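Local structure of NS3-like protein (Alongshan virus, 6M40) at residues A[160-165]-A[292-297]; A[287-292]-A[318-323]. The protein is the helicase domain of a flavivirus-like NS3 protein, and probably couples hydrolysis of ATP to the unwinding of RNA. All coordinates share one frame; numbering follows the deposited sequence.

In the fold
Both contacts use helix 290-297. Contact 2 holds the start of this helix against the loop that follows strand 306-311, whereas contact 1 covers its later turn with the chain leading from the parallel sheet to strand 170-175. Neither is fully buried: in contact 1 the buried C294 and R297 meet the partly exposed V162 and exposed M164, while contact 2 mixes buried residues (T289, A291, A319) with partly exposed ones. Their chemistry differs with position. The helix start offers backbone N-H groups, and contact 2 is largely hydrogen bonds to loop carbonyls; the later turn offers side chains, and contact 1, the smaller interface, relies mainly on sulphur, selenium and aliphatic packing beside an arginine.

Contact 1: residues A[160-165]-A[292-297]; sequences VRVSMD and QTCQRR
The selenomethionine side chain of M164 crosses that of R297 at about a right angle, and its terminal methyl lies over one face of the guanidinium. M164 CE meets R297 CD and NE, each at 3.7 Å, while SE comes to 3.8 Å from R297 NE. Bends at chi2 and chi3 (-78° and -95°) curl the M164 chain across the arginine. R297 leaves the helix with CG anti to its backbone N (chi1 -160°), and its chain bends at chi3. Its NH2 lies close to the carbonyl oxygen of M164, but the modelled length is too short for the details of this bond to be trusted. The firmer polar partner is D172, on strand 170-175, which forms a salt bridge with NH1.

One turn back on the helix, C294 faces the same loop. Its SG lies 3.6 Å from V162 CG1 and next to the carbonyl oxygen of S163, with M164 SE more distant at 4.3 Å. V162 and M164 thus approach the thiol from two positions along the loop.

C294 and R297, three residues apart, form one face of helix 290-297, whose last residues, R297 among them, begin the QRRGRIGR sequence characteristic of motif VI in superfamily 2 NS3 helicases. The loop packed here is part of the connection from the ATP-binding DEAD domain to the second RecA-like domain.

Contact 2: residues A[287-292]-A[318-323]; sequences PSTQAQ and QAPVLD
Q290 and A291, at the start of helix 290-297, direct their backbone N-H groups to consecutive carbonyls of the loop. Q290 N bonds to P320 O at 2.9 Å, and A291 N to V321 O at 3.0 Å. A third bond comes from a side chain: Q290 is extended beyond CG, and its NE2 donates to A319 O at 2.9 Å. That bond is almost straight (174° at the hydrogen), with the acceptor close to the amide plane of Q290 but the donor tilted 28° from the carbonyl plane of A319.

Within the helix segment, T289 is the N-cap. Its chi1 of 62° sets OG1 between the backbone N and the carbonyl carbon, where it accepts from Q292 N at 3.1 Å. D323, at the end of segment 318-323, forms a salt bridge with K126.

Van der Waals packing is lighter. The V321 CG2 methyl rests against the Q290 amide, 3.8 Å from NE2. Apolar contacts join T289 CG2 to P320 CG at 4.1 Å and A291 CB to L322 CD2.

All three hydrogen bonds between the segments use main-chain oxygens of the loop as acceptors, so the join depends on the path of the loop backbone and little on its side chains.

Contact 1: residues A[160-165]-A[292-297]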
loop_
_atom_site.group_PDB
_atom_site.type_symbol
_atom_site.label_atom_id
_atom_site.label_comp_id
_atom_site.label_asym_id
_atom_site.label_seq_id
_atom_site.Cartn_x
_atom_site.Cartn_y
_atom_site.Cartn_z
ATOM N N VAL A 160 -3.949 19.943 2.496
ATOM C CA VAL A 160 -3.483 19.051 1.437
ATOM C C VAL A 160 -1.963 19.170 1.341
ATOM O O VAL A 160 -1.442 20.149 0.803
ATOM C CB VAL A 160 -4.150 19.380 0.094
ATOM C CG1 VAL A 160 -3.446 18.645 -1.045
ATOM C CG2 VAL A 160 -5.634 19.024 0.135
ATOM N N ARG A 161 -1.252 18.154 1.829
ATOM C CA ARG A 161 0.197 18.211 1.957
ATOM C C ARG A 161 0.840 16.902 1.521
ATOM O O ARG A 161 0.343 15.819 1.834
ATOM C CB ARG A 161 0.602 18.524 3.408
ATOM C CG ARG A 161 0.550 20.005 3.781
ATOM C CD ARG A 161 -0.455 20.312 4.888
ATOM N NE ARG A 161 -0.696 21.751 4.998
ATOM C CZ ARG A 161 -0.119 22.553 5.889
ATOM N NH1 ARG A 161 0.735 22.065 6.778
ATOM N NH2 ARG A 161 -0.403 23.849 5.896
ATOM N N VAL A 162 1.956 17.015 0.802
ATOM C CA VAL A 162 2.805 15.881 0.449
ATOM C C VAL A 162 4.244 16.250 0.787
ATOM O O VAL A 162 4.757 17.264 0.300
ATOM C CB VAL A 162 2.687 15.498 -1.035
ATOM C CG1 VAL A 162 3.875 14.633 -1.439
ATOM C CG2 VAL A 162 1.375 14.778 -1.295
ATOM N N SER A 163 4.899 15.420 1.593
ATOM C CA SER A 163 6.253 15.694 2.060
ATOM C C SER A 163 7.261 15.143 1.058
ATOM O O SER A 163 7.263 13.943 0.771
ATOM C CB SER A 163 6.488 15.075 3.436
ATOM O OG SER A 163 5.472 15.455 4.349
HETATM N N MSE A 164 8.120 16.015 0.536
HETATM C CA MSE A 164 9.141 15.592 -0.417
HETATM C C MSE A 164 10.558 15.718 0.154
HETATM O O MSE A 164 11.534 15.720 -0.595
HETATM C CB MSE A 164 9.049 16.414 -1.710
HETATM C CG MSE A 164 7.757 16.244 -2.496
HETATM SE SE MSE A 164 7.665 14.582 -3.542
HETATM C CE MSE A 164 8.287 15.226 -5.287
ATOM N N ASP A 165 10.669 15.822 1.475
ATOM C CA ASP A 165 11.964 15.892 2.135
ATOM C C ASP A 165 12.491 14.489 2.411
ATOM O O ASP A 165 11.725 13.534 2.561
ATOM C CB ASP A 165 11.867 16.663 3.452
ATOM C CG ASP A 165 11.296 18.054 3.275
ATOM O OD1 ASP A 165 11.492 18.649 2.195
ATOM O OD2 ASP A 165 10.654 18.554 4.221
ATOM N N GLN A 292 1.714 8.047 -4.772
ATOM C CA GLN A 292 2.490 6.951 -5.342
ATOM C C GLN A 292 3.905 7.402 -5.688
ATOM O O GLN A 292 4.888 6.794 -5.251
ATOM C CB GLN A 292 1.779 6.421 -6.586
ATOM C CG GLN A 292 2.462 5.250 -7.267
ATOM C CD GLN A 292 2.289 3.966 -6.513
ATOM O OE1 GLN A 292 3.264 3.269 -6.227
ATOM N NE2 GLN A 292 1.046 3.636 -6.173
ATOM N N THR A 293 4.026 8.475 -6.474
ATOM C CA THR A 293 5.342 8.975 -6.855
ATOM C C THR A 293 6.115 9.498 -5.655
ATOM O O THR A 293 7.348 9.384 -5.610
ATOM C CB THR A 293 5.205 10.089 -7.887
ATOM O OG1 THR A 293 4.369 11.128 -7.362
ATOM C CG2 THR A 293 4.605 9.560 -9.179
ATOM N N CYS A 294 5.414 10.067 -4.677
ATOM C CA CYS A 294 6.087 10.519 -3.468
ATOM C C CYS A 294 6.794 9.370 -2.757
ATOM O O CYS A 294 7.830 9.576 -2.127
ATOM C CB CYS A 294 5.080 11.174 -2.528
ATOM S SG CYS A 294 5.803 11.635 -0.957
ATOM N N GLN A 295 6.241 8.163 -2.828
ATOM C CA GLN A 295 6.868 6.993 -2.226
ATOM C C GLN A 295 7.902 6.348 -3.137
ATOM O O GLN A 295 8.933 5.866 -2.651
ATOM C CB GLN A 295 5.806 5.958 -1.851
ATOM C CG GLN A 295 5.151 6.199 -0.484
ATOM C CD GLN A 295 6.012 5.706 0.667
ATOM O OE1 GLN A 295 6.269 6.436 1.621
ATOM N NE2 GLN A 295 6.447 4.453 0.592
ATOM N N ARG A 296 7.656 6.356 -4.448
ATOM C CA ARG A 296 8.649 5.877 -5.398
ATOM C C ARG A 296 9.901 6.733 -5.348
ATOM O O ARG A 296 11.020 6.214 -5.430
ATOM C CB ARG A 296 8.065 5.884 -6.806
ATOM C CG ARG A 296 7.016 4.819 -7.066
ATOM C CD ARG A 296 6.328 5.047 -8.411
ATOM N NE ARG A 296 5.699 3.828 -8.902
ATOM C CZ ARG A 296 4.869 3.772 -9.942
ATOM N NH1 ARG A 296 4.541 4.875 -10.601
ATOM N NH2 ARG A 296 4.359 2.608 -10.313
ATOM N N ARG A 297 9.734 8.055 -5.252
ATOM C CA ARG A 297 10.879 8.926 -5.011
ATOM C C ARG A 297 11.523 8.601 -3.671
ATOM O O ARG A 297 12.731 8.369 -3.592
ATOM C CB ARG A 297 10.441 10.389 -5.048
ATOM C CG ARG A 297 11.577 11.378 -5.295
ATOM C CD ARG A 297 11.059 12.809 -5.314
ATOM N NE ARG A 297 11.318 13.498 -4.050
ATOM C CZ ARG A 297 12.171 14.507 -3.897
ATOM N NH1 ARG A 297 12.849 14.974 -4.937
ATOM N NH2 ARG A 297 12.335 15.061 -2.704
#

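Contact 2: residues A[287-292]-A[318-323]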
loop_
_atom_site.group_PDB
_atom_site.type_symbol
_atom_site.label_atom_id
_atom_site.label_comp_id
_atom_site.label_asym_id
_atom_site.label_seq_id
_atom_site.Cartn_x
_atom_site.Cartn_y
_atom_site.Cartn_z
ATOM N N PRO A 287 -1.661 7.720 -14.981
ATOM C CA PRO A 287 -0.669 8.528 -14.255
ATOM C C PRO A 287 -0.765 8.243 -12.764
ATOM O O PRO A 287 -1.794 8.501 -12.131
ATOM C CB PRO A 287 -1.073 9.968 -14.592
ATOM C CG PRO A 287 -2.526 9.880 -14.924
ATOM C CD PRO A 287 -2.678 8.571 -15.632
ATOM N N SER A 288 0.311 7.696 -12.203
ATOM C CA SER A 288 0.338 7.397 -10.781
ATOM C C SER A 288 -0.100 8.606 -9.966
ATOM O O SER A 288 -0.024 9.753 -10.431
ATOM C CB SER A 288 1.731 6.938 -10.354
ATOM O OG SER A 288 2.739 7.742 -10.950
ATOM N N THR A 289 -0.573 8.353 -8.756
ATOM C CA THR A 289 -1.037 9.414 -7.887
ATOM C C THR A 289 0.150 10.144 -7.271
ATOM O O THR A 289 1.274 9.640 -7.239
ATOM C CB THR A 289 -1.932 8.850 -6.790
ATOM O OG1 THR A 289 -1.172 7.938 -5.987
ATOM C CG2 THR A 289 -3.110 8.111 -7.418
ATOM N N GLN A 290 -0.116 11.357 -6.787
ATOM C CA GLN A 290 0.910 12.114 -6.085
ATOM C C GLN A 290 1.534 11.282 -4.976
ATOM O O GLN A 290 2.760 11.276 -4.799
ATOM C CB GLN A 290 0.306 13.402 -5.528
ATOM C CG GLN A 290 -0.446 14.205 -6.578
ATOM C CD GLN A 290 -0.778 15.613 -6.120
ATOM O OE1 GLN A 290 -0.159 16.141 -5.201
ATOM N NE2 GLN A 290 -1.758 16.228 -6.768
ATOM N N ALA A 291 0.704 10.558 -4.226
ATOM C CA ALA A 291 1.218 9.769 -3.114
ATOM C C ALA A 291 2.052 8.593 -3.605
ATOM O O ALA A 291 3.000 8.176 -2.931
ATOM C CB ALA A 291 0.058 9.279 -2.252
ATOM N N GLN A 292 1.714 8.047 -4.772
ATOM C CA GLN A 292 2.490 6.951 -5.342
ATOM C C GLN A 292 3.905 7.402 -5.688
ATOM O O GLN A 292 4.888 6.794 -5.251
ATOM C CB GLN A 292 1.779 6.421 -6.586
ATOM C CG GLN A 292 2.462 5.250 -7.267
ATOM C CD GLN A 292 2.289 3.966 -6.513
ATOM O OE1 GLN A 292 3.264 3.269 -6.227
ATOM N NE2 GLN A 292 1.046 3.636 -6.173
ATOM N N GLN A 318 -1.232 18.007 -11.313
ATOM C CA GLN A 318 -2.564 17.752 -11.833
ATOM C C GLN A 318 -2.988 16.296 -11.714
ATOM O O GLN A 318 -4.117 15.964 -12.101
ATOM C CB GLN A 318 -2.629 18.180 -13.305
ATOM C CG GLN A 318 -3.727 19.184 -13.641
ATOM C CD GLN A 318 -4.581 18.732 -14.821
ATOM O OE1 GLN A 318 -4.068 18.409 -15.893
ATOM N NE2 GLN A 318 -5.889 18.711 -14.624
ATOM N N ALA A 319 -2.136 15.423 -11.172
ATOM C CA ALA A 319 -2.516 14.034 -10.972
ATOM C C ALA A 319 -3.288 13.875 -9.664
ATOM O O ALA A 319 -3.246 14.753 -8.805
ATOM C CB ALA A 319 -1.278 13.146 -10.976
ATOM N N PRO A 320 -3.987 12.753 -9.479
ATOM C CA PRO A 320 -4.811 12.596 -8.278
ATOM C C PRO A 320 -3.940 12.401 -7.048
ATOM O O PRO A 320 -2.942 11.676 -7.071
ATOM C CB PRO A 320 -5.665 11.355 -8.575
ATOM C CG PRO A 320 -5.110 10.746 -9.843
ATOM C CD PRO A 320 -3.883 11.502 -10.243
ATOM N N VAL A 321 -4.350 13.040 -5.957
ATOM C CA VAL A 321 -3.543 13.086 -4.743
ATOM C C VAL A 321 -3.327 11.684 -4.181
ATOM O O VAL A 321 -2.223 11.133 -4.262
ATOM C CB VAL A 321 -4.192 14.013 -3.695
ATOM C CG1 VAL A 321 -3.264 14.211 -2.510
ATOM C CG2 VAL A 321 -4.555 15.349 -4.328
ATOM N N LEU A 322 -4.372 11.096 -3.600
ATOM C CA LEU A 322 -4.251 9.825 -2.892
ATOM C C LEU A 322 -4.700 8.621 -3.714
ATOM O O LEU A 322 -4.007 7.597 -3.739
ATOM C CB LEU A 322 -5.058 9.875 -1.591
ATOM C CG LEU A 322 -4.422 10.563 -0.386
ATOM C CD1 LEU A 322 -5.477 10.967 0.633
ATOM C CD2 LEU A 322 -3.386 9.651 0.253
ATOM N N ASP A 323 -5.845 8.716 -4.383
ATOM C CA ASP A 323 -6.411 7.592 -5.121
ATOM C C ASP A 323 -7.023 8.121 -6.410
ATOM O O ASP A 323 -7.595 9.215 -6.436
ATOM C CB ASP A 323 -7.481 6.844 -4.288
ATOM C CG ASP A 323 -6.964 5.544 -3.666
ATOM O OD1 ASP A 323 -6.846 4.533 -4.383
ATOM O OD2 ASP A 323 -6.687 5.530 -2.451
#